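Local coordinates for protein peroxiredoxin (PDB 6TSB) that hydrolyses chitin through this GH18 chitinase domain of the bifunctional spore-coat protein CotE, whose peroxiredoxin part, not in this chain, probably reduces peroxides, at residues F59-I64 with I94-G99; S90-V95 with A130-D135; I134-E139 with L160-I165. All coordinates share one frame; numbering follows the deposited sequence.

How the contacts relate
All three contacts lie on one side of the chain, in the glycoside hydrolase family 18 TIM barrel, and follow one another along the sequence. Contact 1 pairs strands 56-64 and 92-98, contact 2 pairs 92-98 with 133-137, and contact 3 sets 133-137 against helix 154-169, so each takes up a strand the previous one used. Centres are about 12 Å apart for contacts 1 and 2, about 11 Å for 1 and 3, and about 15 Å for 2 and 3. Together they run round three neighbouring parallel strands of the barrel wall and out to its helical layer; strand 133-137, carrying much of the acidic GH18 motif, is paired in contact 2 and helix-backed in contact 3.

Contact 1: residues F59-I64 with I94-G99; sequences FAFAEI and IVAIGG
Ala-96 O is approached by three groups of segment 59-64: the backbone N of Ala-62, which hydrogen-bonds to it at 2.8 Å in the carbonyl plane, the CA of Phe-61, and the edge of the Phe-61 ring. The ladder starts earlier in both strands, where Phe-59 N gives its hydrogen to Ile-94 O (2.7 Å) and Phe-59 O takes the one from Ala-96 N in an almost straight bond (172° at the hydrogen). It closes with Gly-98 N bound to Ala-62 O. Between these rungs the strand carrying Phe-61 has one residue more than its partner: Phe-59 pairs with Val-95, yet Ala-62 already pairs with Ile-97. The peptide bond between Ala-60 and Phe-61 is cis, a non-proline cis peptide of a kind known in GH18 chitinases.

That turn of the chain leaves the Phe-61 ring lying against Gly-98 and Gly-99. Gly-98 O sits 3.2 Å above one face, toward the rim, and Gly-99 CA makes a CH-pi contact 4.1 Å from the centroid; the opposite face rests on the methyl of Ala-60. On the side of the sheet bearing Phe-59 and Ile-97, Ala-62 CB settles 3.7 Å from Val-95 CG1, and beyond it helices 75-83 and 112-128 close over the same face.

Glu-63 bends at chi2 (-52°) and brings its carboxylate over the backbone of the partner strand. OE2 comes to 3.0 Å from Gly-98 O, an encounter of two acceptors and not a hydrogen bond. A carbonyl oxygen so near a carboxylate oxygen would tend to raise the proton affinity of Glu-63.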
ATOM      1  N   PHE A  59      -7.066 -32.471   7.381  1.00 42.51           N
ATOM      2  CA  PHE A  59      -8.355 -32.743   6.700  1.00 42.01           C
ATOM      3  C   PHE A  59      -9.507 -32.307   7.607  1.00 40.28           C
ATOM      4  O   PHE A  59      -9.598 -32.785   8.751  1.00 42.19           O
ATOM      5  CB  PHE A  59      -8.509 -34.227   6.359  1.00 42.50           C
ATOM      6  CG  PHE A  59      -9.848 -34.529   5.737  1.00 47.01           C
ATOM      7  CD1 PHE A  59     -10.119 -34.165   4.424  1.00 51.41           C
ATOM      8  CD2 PHE A  59     -10.851 -35.143   6.463  1.00 49.13           C
ATOM      9  CE1 PHE A  59     -11.355 -34.420   3.848  1.00 50.49           C
ATOM     10  CE2 PHE A  59     -12.093 -35.388   5.889  1.00 50.36           C
ATOM     11  CZ  PHE A  59     -12.346 -35.017   4.588  1.00 50.42           C
ATOM     12  N   ALA A  60     -10.413 -31.491   7.091  1.00 42.35           N
ATOM     13  CA  ALA A  60     -11.648 -31.094   7.794  1.00 40.82           C
ATOM     14  C   ALA A  60     -12.896 -31.507   6.991  1.00 47.31           C
ATOM     15  O   ALA A  60     -13.031 -31.148   5.823  1.00 46.15           O
ATOM     16  CB  ALA A  60     -11.573 -29.609   8.017  1.00 43.66           C
ATOM     17  N   PHE A  61     -13.829 -32.257   7.594  1.00 42.35           N
ATOM     18  CA  PHE A  61     -13.765 -32.783   8.955  1.00 46.45           C
ATOM     19  C   PHE A  61     -14.259 -34.239   9.012  1.00 41.52           C
ATOM     20  O   PHE A  61     -14.929 -34.667   8.111  1.00 45.13           O
ATOM     21  CB  PHE A  61     -14.715 -32.029   9.890  1.00 45.91           C
ATOM     22  CG  PHE A  61     -14.414 -30.578  10.118  1.00 42.00           C
ATOM     23  CD1 PHE A  61     -13.423 -30.201  11.000  1.00 44.27           C
ATOM     24  CD2 PHE A  61     -15.166 -29.591   9.502  1.00 45.56           C
ATOM     25  CE1 PHE A  61     -13.164 -28.856  11.231  1.00 49.09           C
ATOM     26  CE2 PHE A  61     -14.911 -28.248   9.740  1.00 47.50           C
ATOM     27  CZ  PHE A  61     -13.908 -27.883  10.607  1.00 47.27           C
ATOM     28  N   ALA A  62     -13.918 -34.993  10.055  1.00 44.03           N
ATOM     29  CA  ALA A  62     -14.716 -36.158  10.502  1.00 41.65           C
ATOM     30  C   ALA A  62     -15.839 -35.610  11.393  1.00 45.06           C
ATOM     31  O   ALA A  62     -15.647 -34.509  11.940  1.00 41.35           O
ATOM     32  CB  ALA A  62     -13.843 -37.161  11.204  1.00 37.22           C
ATOM     33  N   GLU A  63     -16.971 -36.311  11.506  1.00 46.35           N
ATOM     34  CA  GLU A  63     -18.104 -35.907  12.376  1.00 50.92           C
ATOM     35  C   GLU A  63     -18.497 -37.062  13.319  1.00 51.60           C
ATOM     36  O   GLU A  63     -17.922 -38.174  13.191  1.00 49.06           O
ATOM     37  CB  GLU A  63     -19.265 -35.379  11.522  1.00 56.48           C
ATOM     38  CG  GLU A  63     -18.969 -34.097  10.741  1.00 61.31           C
ATOM     39  CD  GLU A  63     -18.406 -32.886  11.502  1.00 75.27           C
ATOM     40  OE1 GLU A  63     -18.347 -32.914  12.761  1.00 64.51           O
ATOM     41  OE2 GLU A  63     -18.011 -31.887  10.829  1.00 79.64           O
ATOM     42  N   ILE A  64     -19.386 -36.775  14.288  1.00 49.00           N
ATOM     43  CA  ILE A  64     -19.951 -37.756  15.273  1.00 45.63           C
ATOM     44  C   ILE A  64     -21.452 -37.911  14.961  1.00 42.99           C
ATOM     45  O   ILE A  64     -22.144 -36.896  14.879  1.00 45.36           O
ATOM     46  CB  ILE A  64     -19.674 -37.316  16.734  1.00 47.28           C
ATOM     47  CG1 ILE A  64     -18.216 -36.920  16.961  1.00 46.61           C
ATOM     48  CG2 ILE A  64     -20.069 -38.384  17.751  1.00 46.40           C
ATOM     49  CD1 ILE A  64     -18.025 -36.012  18.163  1.00 48.62           C
ATOM     50  N   ILE A  94      -3.423 -35.226   8.974  1.00 39.18           N
ATOM     51  CA  ILE A  94      -4.187 -35.178  10.238  1.00 40.69           C
ATOM     52  C   ILE A  94      -5.641 -35.085   9.830  1.00 38.08           C
ATOM     53  O   ILE A  94      -5.904 -34.394   8.829  1.00 42.36           O
ATOM     54  CB  ILE A  94      -3.762 -33.953  11.074  1.00 42.32           C
ATOM     55  CG1 ILE A  94      -2.245 -33.850  11.226  1.00 44.83           C
ATOM     56  CG2 ILE A  94      -4.465 -33.931  12.432  1.00 42.81           C
ATOM     57  CD1 ILE A  94      -1.615 -35.076  11.798  1.00 47.33           C
ATOM     58  N   VAL A  95      -6.529 -35.694  10.618  1.00 38.10           N
ATOM     59  CA  VAL A  95      -7.993 -35.471  10.518  1.00 36.57           C
ATOM     60  C   VAL A  95      -8.447 -34.682  11.743  1.00 38.95           C
ATOM     61  O   VAL A  95      -8.156 -35.056  12.905  1.00 41.08           O
ATOM     62  CB  VAL A  95      -8.780 -36.784  10.354  1.00 40.76           C
ATOM     63  CG1 VAL A  95     -10.280 -36.556  10.462  1.00 42.30           C
ATOM     64  CG2 VAL A  95      -8.453 -37.464   9.030  1.00 42.02           C
ATOM     65  N   ALA A  96      -9.184 -33.634  11.446  1.00 38.36           N
ATOM     66  CA  ALA A  96      -9.903 -32.808  12.413  1.00 41.62           C
ATOM     67  C   ALA A  96     -11.311 -33.376  12.557  1.00 44.41           C
ATOM     68  O   ALA A  96     -11.983 -33.619  11.520  1.00 40.94           O
ATOM     69  CB  ALA A  96      -9.922 -31.377  11.958  1.00 42.10           C
ATOM     70  N   ILE A  97     -11.713 -33.582  13.807  1.00 41.27           N
ATOM     71  CA  ILE A  97     -13.070 -34.039  14.181  1.00 39.19           C
ATOM     72  C   ILE A  97     -13.770 -32.819  14.740  1.00 39.26           C
ATOM     73  O   ILE A  97     -13.245 -32.251  15.708  1.00 43.92           O
ATOM     74  CB  ILE A  97     -12.973 -35.166  15.207  1.00 39.51           C
ATOM     75  CG1 ILE A  97     -12.173 -36.365  14.695  1.00 44.98           C
ATOM     76  CG2 ILE A  97     -14.358 -35.580  15.673  1.00 44.28           C
ATOM     77  CD1 ILE A  97     -11.846 -37.384  15.781  1.00 42.14           C
ATOM     78  N   GLY A  98     -14.864 -32.390  14.130  1.00 37.24           N
ATOM     79  CA  GLY A  98     -15.759 -31.406  14.752  1.00 41.36           C
ATOM     80  C   GLY A  98     -15.919 -30.177  13.892  1.00 46.57           C
ATOM     81  O   GLY A  98     -16.295 -30.337  12.714  1.00 45.89           O
ATOM     82  N   GLY A  99     -15.695 -28.996  14.480  1.00 41.93           N
ATOM     83  CA  GLY A  99     -15.904 -27.707  13.807  1.00 40.25           C
ATOM     84  C   GLY A  99     -17.134 -27.004  14.310  1.00 44.66           C
ATOM     85  O   GLY A  99     -17.906 -27.588  15.097  1.00 53.34           O
TER

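Contact 2: residues S90-V95 with A130-D135; sequences SLKVIV and ALDGID
Asp-132 and Val-93 hold each other twice. Val-93 N gives a nearly straight hydrogen bond to Asp-132 OD2 (2.7 Å, 168° at the hydrogen), meeting the oxygen on its anti side, and Asp-132 N returns one to Val-93 O at 2.9 Å. The carboxylate thus does the accepting just ahead of strand 133-137, while Leu-131 O is hydrogen-bonded to the amine of Lys-173. With CG anti to its carbonyl carbon (chi1 -65°), Asp-132 keeps CG beside its own backbone N, so that carboxylate and N-H both face Val-93. A water lies 3.1 Å from the other oxygen, OD1, and close to Leu-91 O as well; Lys-85 offers OD2 only a long, weak ion pair.

Further along, the two strands pair in parallel. Val-95 O receives Asp-135 N at 2.7 Å, the donor standing 33° out of the carbonyl plane, whereas the bond from Val-95 N to Gly-133 O is weak. The Ile-134 side chain crowds the same carbonyl, CG1 at 3.2 Å.

Packing differs on the two faces. On one, Val-95 CG2 meets Leu-131 CD1 at 3.4 Å, tighter than ordinary van der Waals contact, the two side chains crossing at a slant, with Met-125 of helix 112-128 touching both. On the other, Ile-94 spreads over the partner backbone: CG2 lies 3.5 Å from Ile-134 C, and CD1 3.5 Å from Gly-133 N. Asp-135 points into the barrel, its carboxylate bound by Ser-176 and Tyr-41.

Asp-132, Asp-135, Asp-137 and Glu-139 fit the DxxDxDxE signature of GH18 chitinases, spread along and just around strand 133-137 of the TIM barrel, with Asp-132 tying its start to the neighbouring strand.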
ATOM      1  N   SER A  90       7.226 -37.428   4.046  1.00 60.52           N
ATOM      2  CA  SER A  90       7.377 -36.758   5.364  1.00 61.70           C
ATOM      3  C   SER A  90       6.168 -35.855   5.673  1.00 60.34           C
ATOM      4  O   SER A  90       6.119 -35.315   6.794  1.00 53.65           O
ATOM      5  CB  SER A  90       8.662 -35.965   5.387  1.00 59.11           C
ATOM      6  OG  SER A  90       8.560 -34.820   4.552  1.00 57.61           O
ATOM      7  N   LEU A  91       5.266 -35.621   4.711  1.00 52.13           N
ATOM      8  CA  LEU A  91       4.054 -34.799   4.949  1.00 48.07           C
ATOM      9  C   LEU A  91       3.221 -35.526   5.999  1.00 53.07           C
ATOM     10  O   LEU A  91       3.131 -36.779   5.939  1.00 49.23           O
ATOM     11  CB  LEU A  91       3.262 -34.591   3.657  1.00 46.10           C
ATOM     12  CG  LEU A  91       1.965 -33.804   3.793  1.00 41.50           C
ATOM     13  CD1 LEU A  91       2.233 -32.334   4.035  1.00 50.77           C
ATOM     14  CD2 LEU A  91       1.098 -33.964   2.558  1.00 44.64           C
ATOM     15  N   LYS A  92       2.715 -34.756   6.962  1.00 51.75           N
ATOM     16  CA  LYS A  92       1.865 -35.266   8.064  1.00 50.27           C
ATOM     17  C   LYS A  92       0.422 -35.008   7.646  1.00 46.95           C
ATOM     18  O   LYS A  92       0.110 -33.844   7.274  1.00 44.91           O
ATOM     19  CB  LYS A  92       2.218 -34.599   9.399  1.00 48.73           C
ATOM     20  CG  LYS A  92       3.456 -35.161  10.089  1.00 51.87           C
ATOM     21  CD  LYS A  92       3.898 -34.338  11.288  1.00 56.83           C
ATOM     22  CE  LYS A  92       4.697 -35.123  12.305  1.00 62.11           C
ATOM     23  NZ  LYS A  92       6.152 -35.071  12.039  1.00 66.13           N
ATOM     24  N   VAL A  93      -0.396 -36.062   7.670  1.00 42.14           N
ATOM     25  CA  VAL A  93      -1.831 -35.962   7.333  1.00 43.42           C
ATOM     26  C   VAL A  93      -2.645 -36.225   8.604  1.00 40.49           C
ATOM     27  O   VAL A  93      -2.590 -37.331   9.178  1.00 40.11           O
ATOM     28  CB  VAL A  93      -2.203 -36.886   6.160  1.00 47.29           C
ATOM     29  CG1 VAL A  93      -3.638 -36.623   5.734  1.00 45.99           C
ATOM     30  CG2 VAL A  93      -1.243 -36.719   4.980  1.00 49.80           C
ATOM     31  N   ILE A  94      -3.423 -35.226   8.974  1.00 39.18           N
ATOM     32  CA  ILE A  94      -4.187 -35.178  10.238  1.00 40.69           C
ATOM     33  C   ILE A  94      -5.641 -35.085   9.830  1.00 38.08           C
ATOM     34  O   ILE A  94      -5.904 -34.394   8.829  1.00 42.36           O
ATOM     35  CB  ILE A  94      -3.762 -33.953  11.074  1.00 42.32           C
ATOM     36  CG1 ILE A  94      -2.245 -33.850  11.226  1.00 44.83           C
ATOM     37  CG2 ILE A  94      -4.465 -33.931  12.432  1.00 42.81           C
ATOM     38  CD1 ILE A  94      -1.615 -35.076  11.798  1.00 47.33           C
ATOM     39  N   VAL A  95      -6.529 -35.694  10.618  1.00 38.10           N
ATOM     40  CA  VAL A  95      -7.993 -35.471  10.518  1.00 36.57           C
ATOM     41  C   VAL A  95      -8.447 -34.682  11.743  1.00 38.95           C
ATOM     42  O   VAL A  95      -8.156 -35.056  12.905  1.00 41.08           O
ATOM     43  CB  VAL A  95      -8.780 -36.784  10.354  1.00 40.76           C
ATOM     44  CG1 VAL A  95     -10.280 -36.556  10.462  1.00 42.30           C
ATOM     45  CG2 VAL A  95      -8.453 -37.464   9.030  1.00 42.02           C
ATOM     46  N   ALA A 130      -4.127 -44.927   7.691  1.00 47.07           N
ATOM     47  CA  ALA A 130      -2.698 -44.668   7.996  1.00 53.61           C
ATOM     48  C   ALA A 130      -2.486 -43.163   8.241  1.00 51.97           C
ATOM     49  O   ALA A 130      -1.540 -42.594   7.654  1.00 44.20           O
ATOM     50  CB  ALA A 130      -1.826 -45.170   6.866  1.00 52.17           C
ATOM     51  N   LEU A 131      -3.313 -42.542   9.087  1.00 46.31           N
ATOM     52  CA  LEU A 131      -3.150 -41.110   9.440  1.00 48.29           C
ATOM     53  C   LEU A 131      -1.919 -40.943  10.326  1.00 41.90           C
ATOM     54  O   LEU A 131      -1.511 -41.915  10.995  1.00 44.67           O
ATOM     55  CB  LEU A 131      -4.379 -40.594  10.177  1.00 48.50           C
ATOM     56  CG  LEU A 131      -5.714 -40.709   9.449  1.00 44.40           C
ATOM     57  CD1 LEU A 131      -6.784 -40.077  10.331  1.00 47.26           C
ATOM     58  CD2 LEU A 131      -5.664 -40.023   8.099  1.00 39.79           C
ATOM     59  N   ASP A 132      -1.373 -39.739  10.339  1.00 44.25           N
ATOM     60  CA  ASP A 132      -0.244 -39.341  11.219  1.00 47.43           C
ATOM     61  C   ASP A 132      -0.806 -38.873  12.577  1.00 47.94           C
ATOM     62  O   ASP A 132      -0.063 -38.863  13.578  1.00 41.08           O
ATOM     63  CB  ASP A 132       0.576 -38.287  10.490  1.00 47.83           C
ATOM     64  CG  ASP A 132       1.248 -38.829   9.240  1.00 51.08           C
ATOM     65  OD1 ASP A 132       2.164 -39.674   9.401  1.00 48.43           O
ATOM     66  OD2 ASP A 132       0.856 -38.393   8.119  1.00 46.16           O
ATOM     67  N   GLY A 133      -2.083 -38.491  12.600  1.00 42.43           N
ATOM     68  CA  GLY A 133      -2.835 -38.384  13.853  1.00 42.72           C
ATOM     69  C   GLY A 133      -4.101 -37.587  13.686  1.00 41.07           C
ATOM     70  O   GLY A 133      -4.683 -37.607  12.606  1.00 38.12           O
ATOM     71  N   ILE A 134      -4.494 -36.880  14.736  1.00 38.58           N
ATOM     72  CA  ILE A 134      -5.883 -36.370  14.867  1.00 42.64           C
ATOM     73  C   ILE A 134      -5.854 -34.977  15.490  1.00 38.40           C
ATOM     74  O   ILE A 134      -4.923 -34.664  16.280  1.00 39.81           O
ATOM     75  CB  ILE A 134      -6.749 -37.400  15.651  1.00 46.27           C
ATOM     76  CG1 ILE A 134      -8.222 -37.284  15.266  1.00 52.71           C
ATOM     77  CG2 ILE A 134      -6.554 -37.344  17.165  1.00 40.03           C
ATOM     78  CD1 ILE A 134      -8.569 -38.093  14.037  1.00 56.91           C
ATOM     79  N   ASP A 135      -6.854 -34.182  15.141  1.00 38.66           N
ATOM     80  CA  ASP A 135      -7.052 -32.821  15.670  1.00 39.61           C
ATOM     81  C   ASP A 135      -8.458 -32.796  16.246  1.00 40.65           C
ATOM     82  O   ASP A 135      -9.358 -33.311  15.551  1.00 41.87           O
ATOM     83  CB  ASP A 135      -6.845 -31.790  14.558  1.00 43.32           C
ATOM     84  CG  ASP A 135      -6.980 -30.355  15.050  1.00 46.14           C
ATOM     85  OD1 ASP A 135      -6.324 -30.034  16.045  1.00 41.59           O
ATOM     86  OD2 ASP A 135      -7.729 -29.572  14.430  1.00 46.43           O
TER
HETATM   87  O   HOH W   1       4.476 -38.534   7.770  1.00 55.89           O

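Contact 3: residues I134-E139 with L160-I165; sequences IDIDWE and LLLTAI
Ile-136 and Ile-165 reach toward each other and meet tip to tip, CD1 to CD1 at 4.1 Å. The two reach the meeting point differently. In Ile-165 the branch through CG1 runs out extended (chi2 176°), so the helix sends its methyl well toward the sheet; in Ile-136 the same branch is bent (chi2 -65°), so CD1 runs along the sheet instead of out toward the helix, and the extended Ile-165 makes up the distance. One turn back along the helix, Leu-162 comes in on another flank of Ile-136, with CD2 4.4 Å from CG1, and it also leans on Val-177 of the next strand. Ile-134 touches Ile-165 through the short branches, CG2 to CG2 at 4.4 Å, beside the tip contact.

Strand 134-137 and helix 160-165 run nearly antiparallel, 166° between their directions and 11.5 Å between their axes, so side chains alone bridge the gap, with no hydrogen bond across it. This is the usual beta-alpha step of a TIM barrel: helix 154-169 packs outside strand 133-137 and leads into strand 174-179 in a beta-alpha-beta crossover. The odd residues of the strand, Asp-135 and Asp-137, turn the other way, toward the barrel interior, as does Glu-139, which, by the family motif, probably corresponds to the catalytic acid.

Two residues after Ile-136, Trp-138 again faces the helix. Its CG is anti to the backbone N, which carries the indole outward, the six-membered ring leading, until CZ3 lies 4.5 Å from Leu-161 CD2, the methyl approaching at a slant. The indole is stacked on Phe-105 and set edge-to-face with Phe-158, while Leu-161 and Ile-165 are both touched by Phe-118 of helix 112-128.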
ATOM      1  N   ILE A 134      -4.494 -36.880  14.736  1.00 38.58           N
ATOM      2  CA  ILE A 134      -5.883 -36.370  14.867  1.00 42.64           C
ATOM      3  C   ILE A 134      -5.854 -34.977  15.490  1.00 38.40           C
ATOM      4  O   ILE A 134      -4.923 -34.664  16.280  1.00 39.81           O
ATOM      5  CB  ILE A 134      -6.749 -37.400  15.651  1.00 46.27           C
ATOM      6  CG1 ILE A 134      -8.222 -37.284  15.266  1.00 52.71           C
ATOM      7  CG2 ILE A 134      -6.554 -37.344  17.165  1.00 40.03           C
ATOM      8  CD1 ILE A 134      -8.569 -38.093  14.037  1.00 56.91           C
ATOM      9  N   ASP A 135      -6.854 -34.182  15.141  1.00 38.66           N
ATOM     10  CA  ASP A 135      -7.052 -32.821  15.670  1.00 39.61           C
ATOM     11  C   ASP A 135      -8.458 -32.796  16.246  1.00 40.65           C
ATOM     12  O   ASP A 135      -9.358 -33.311  15.551  1.00 41.87           O
ATOM     13  CB  ASP A 135      -6.845 -31.790  14.558  1.00 43.32           C
ATOM     14  CG  ASP A 135      -6.980 -30.355  15.050  1.00 46.14           C
ATOM     15  OD1 ASP A 135      -6.324 -30.034  16.045  1.00 41.59           O
ATOM     16  OD2 ASP A 135      -7.729 -29.572  14.430  1.00 46.43           O
ATOM     17  N   ILE A 136      -8.664 -32.225  17.434  1.00 36.96           N
ATOM     18  CA  ILE A 136     -10.024 -32.209  18.051  1.00 35.27           C
ATOM     19  C   ILE A 136     -10.579 -30.805  17.999  1.00 34.47           C
ATOM     20  O   ILE A 136      -9.907 -29.914  18.486  1.00 43.38           O
ATOM     21  CB  ILE A 136      -9.959 -32.775  19.469  1.00 39.62           C
ATOM     22  CG1 ILE A 136      -9.338 -34.175  19.456  1.00 38.38           C
ATOM     23  CG2 ILE A 136     -11.336 -32.750  20.112  1.00 40.86           C
ATOM     24  CD1 ILE A 136     -10.166 -35.199  18.731  1.00 35.31           C
ATOM     25  N   ASP A 137     -11.724 -30.599  17.352  1.00 41.66           N
ATOM     26  CA  ASP A 137     -12.314 -29.254  17.144  1.00 41.55           C
ATOM     27  C   ASP A 137     -13.666 -29.182  17.841  1.00 41.01           C
ATOM     28  O   ASP A 137     -14.675 -28.934  17.186  1.00 38.69           O
ATOM     29  CB  ASP A 137     -12.476 -28.839  15.685  1.00 49.88           C
ATOM     30  CG  ASP A 137     -11.167 -28.654  14.939  1.00 55.23           C
ATOM     31  OD1 ASP A 137     -10.220 -29.395  15.255  1.00 53.89           O
ATOM     32  OD2 ASP A 137     -11.123 -27.774  14.022  1.00 66.39           O
ATOM     33  N   TRP A 138     -13.632 -29.228  19.164  1.00 43.48           N
ATOM     34  CA  TRP A 138     -14.819 -28.991  20.017  1.00 42.91           C
ATOM     35  C   TRP A 138     -14.974 -27.481  20.230  1.00 45.68           C
ATOM     36  O   TRP A 138     -14.058 -26.864  20.826  1.00 45.20           O
ATOM     37  CB  TRP A 138     -14.619 -29.795  21.299  1.00 43.64           C
ATOM     38  CG  TRP A 138     -15.782 -29.838  22.226  1.00 39.42           C
ATOM     39  CD1 TRP A 138     -16.972 -29.178  22.133  1.00 39.29           C
ATOM     40  CD2 TRP A 138     -15.801 -30.558  23.462  1.00 38.74           C
ATOM     41  NE1 TRP A 138     -17.749 -29.478  23.215  1.00 42.88           N
ATOM     42  CE2 TRP A 138     -17.060 -30.332  24.042  1.00 42.15           C
ATOM     43  CE3 TRP A 138     -14.894 -31.416  24.095  1.00 41.96           C
ATOM     44  CZ2 TRP A 138     -17.414 -30.905  25.268  1.00 46.36           C
ATOM     45  CZ3 TRP A 138     -15.249 -31.996  25.291  1.00 45.36           C
ATOM     46  CH2 TRP A 138     -16.491 -31.733  25.875  1.00 45.32           C
ATOM     47  N   GLU A 139     -16.072 -26.904  19.731  1.00 40.53           N
ATOM     48  CA  GLU A 139     -16.252 -25.440  19.625  1.00 46.33           C
ATOM     49  C   GLU A 139     -17.553 -25.018  20.331  1.00 43.80           C
ATOM     50  O   GLU A 139     -18.520 -24.600  19.702  1.00 43.63           O
ATOM     51  CB  GLU A 139     -16.151 -25.048  18.139  1.00 54.48           C
ATOM     52  CG  GLU A 139     -14.766 -25.275  17.532  1.00 55.96           C
ATOM     53  CD  GLU A 139     -14.519 -24.720  16.131  1.00 58.51           C
ATOM     54  OE1 GLU A 139     -15.193 -23.753  15.772  1.00 52.56           O
ATOM     55  OE2 GLU A 139     -13.637 -25.253  15.400  1.00 63.11           O
ATOM     56  N   LEU A 160      -9.917 -35.527  30.296  1.00 47.30           N
ATOM     57  CA  LEU A 160     -10.017 -37.007  30.430  1.00 48.27           C
ATOM     58  C   LEU A 160     -10.246 -37.607  29.026  1.00 42.42           C
ATOM     59  O   LEU A 160      -9.653 -38.640  28.693  1.00 44.34           O
ATOM     60  CB  LEU A 160     -11.128 -37.351  31.433  1.00 47.75           C
ATOM     61  CG  LEU A 160     -10.904 -36.891  32.884  1.00 51.96           C
ATOM     62  CD1 LEU A 160     -12.216 -36.924  33.657  1.00 52.28           C
ATOM     63  CD2 LEU A 160      -9.843 -37.717  33.615  1.00 48.09           C
ATOM     64  N   LEU A 161     -11.013 -36.940  28.181  1.00 41.46           N
ATOM     65  CA  LEU A 161     -11.184 -37.409  26.788  1.00 44.71           C
ATOM     66  C   LEU A 161      -9.809 -37.452  26.100  1.00 42.54           C
ATOM     67  O   LEU A 161      -9.450 -38.483  25.520  1.00 42.59           O
ATOM     68  CB  LEU A 161     -12.150 -36.462  26.079  1.00 44.11           C
ATOM     69  CG  LEU A 161     -12.430 -36.832  24.630  1.00 43.40           C
ATOM     70  CD1 LEU A 161     -13.049 -38.212  24.558  1.00 45.47           C
ATOM     71  CD2 LEU A 161     -13.334 -35.798  23.979  1.00 41.84           C
ATOM     72  N   LEU A 162      -9.065 -36.349  26.152  1.00 39.30           N
ATOM     73  CA  LEU A 162      -7.731 -36.244  25.516  1.00 41.62           C
ATOM     74  C   LEU A 162      -6.817 -37.315  26.105  1.00 39.72           C
ATOM     75  O   LEU A 162      -6.087 -37.936  25.336  1.00 40.24           O
ATOM     76  CB  LEU A 162      -7.185 -34.828  25.730  1.00 42.90           C
ATOM     77  CG  LEU A 162      -7.963 -33.753  24.981  1.00 42.89           C
ATOM     78  CD1 LEU A 162      -7.651 -32.369  25.512  1.00 44.74           C
ATOM     79  CD2 LEU A 162      -7.673 -33.848  23.490  1.00 47.08           C
ATOM     80  N   THR A 163      -6.892 -37.543  27.413  1.00 42.21           N
ATOM     81  CA  THR A 163      -6.096 -38.584  28.109  1.00 45.92           C
ATOM     82  C   THR A 163      -6.442 -39.944  27.499  1.00 44.94           C
ATOM     83  O   THR A 163      -5.516 -40.718  27.220  1.00 41.77           O
ATOM     84  CB  THR A 163      -6.339 -38.590  29.630  1.00 50.41           C
ATOM     85  OG1 THR A 163      -5.760 -37.400  30.153  1.00 48.55           O
ATOM     86  CG2 THR A 163      -5.728 -39.773  30.362  1.00 47.67           C
ATOM     87  N   ALA A 164      -7.733 -40.228  27.336  1.00 45.07           N
ATOM     88  CA  ALA A 164      -8.232 -41.503  26.765  1.00 43.14           C
ATOM     89  C   ALA A 164      -7.742 -41.659  25.319  1.00 40.27           C
ATOM     90  O   ALA A 164      -7.250 -42.747  25.000  1.00 49.89           O
ATOM     91  CB  ALA A 164      -9.733 -41.578  26.875  1.00 42.23           C
ATOM     92  N   ILE A 165      -7.776 -40.597  24.507  1.00 42.86           N
ATOM     93  CA  ILE A 165      -7.237 -40.635  23.111  1.00 39.94           C
ATOM     94  C   ILE A 165      -5.726 -40.907  23.144  1.00 41.42           C
ATOM     95  O   ILE A 165      -5.242 -41.862  22.486  1.00 41.90           O
ATOM     96  CB  ILE A 165      -7.607 -39.346  22.372  1.00 39.63           C
ATOM     97  CG1 ILE A 165      -9.122 -39.122  22.391  1.00 38.34           C
ATOM     98  CG2 ILE A 165      -7.035 -39.404  20.972  1.00 40.00           C
ATOM     99  CD1 ILE A 165      -9.599 -37.833  21.773  1.00 34.31           C
TER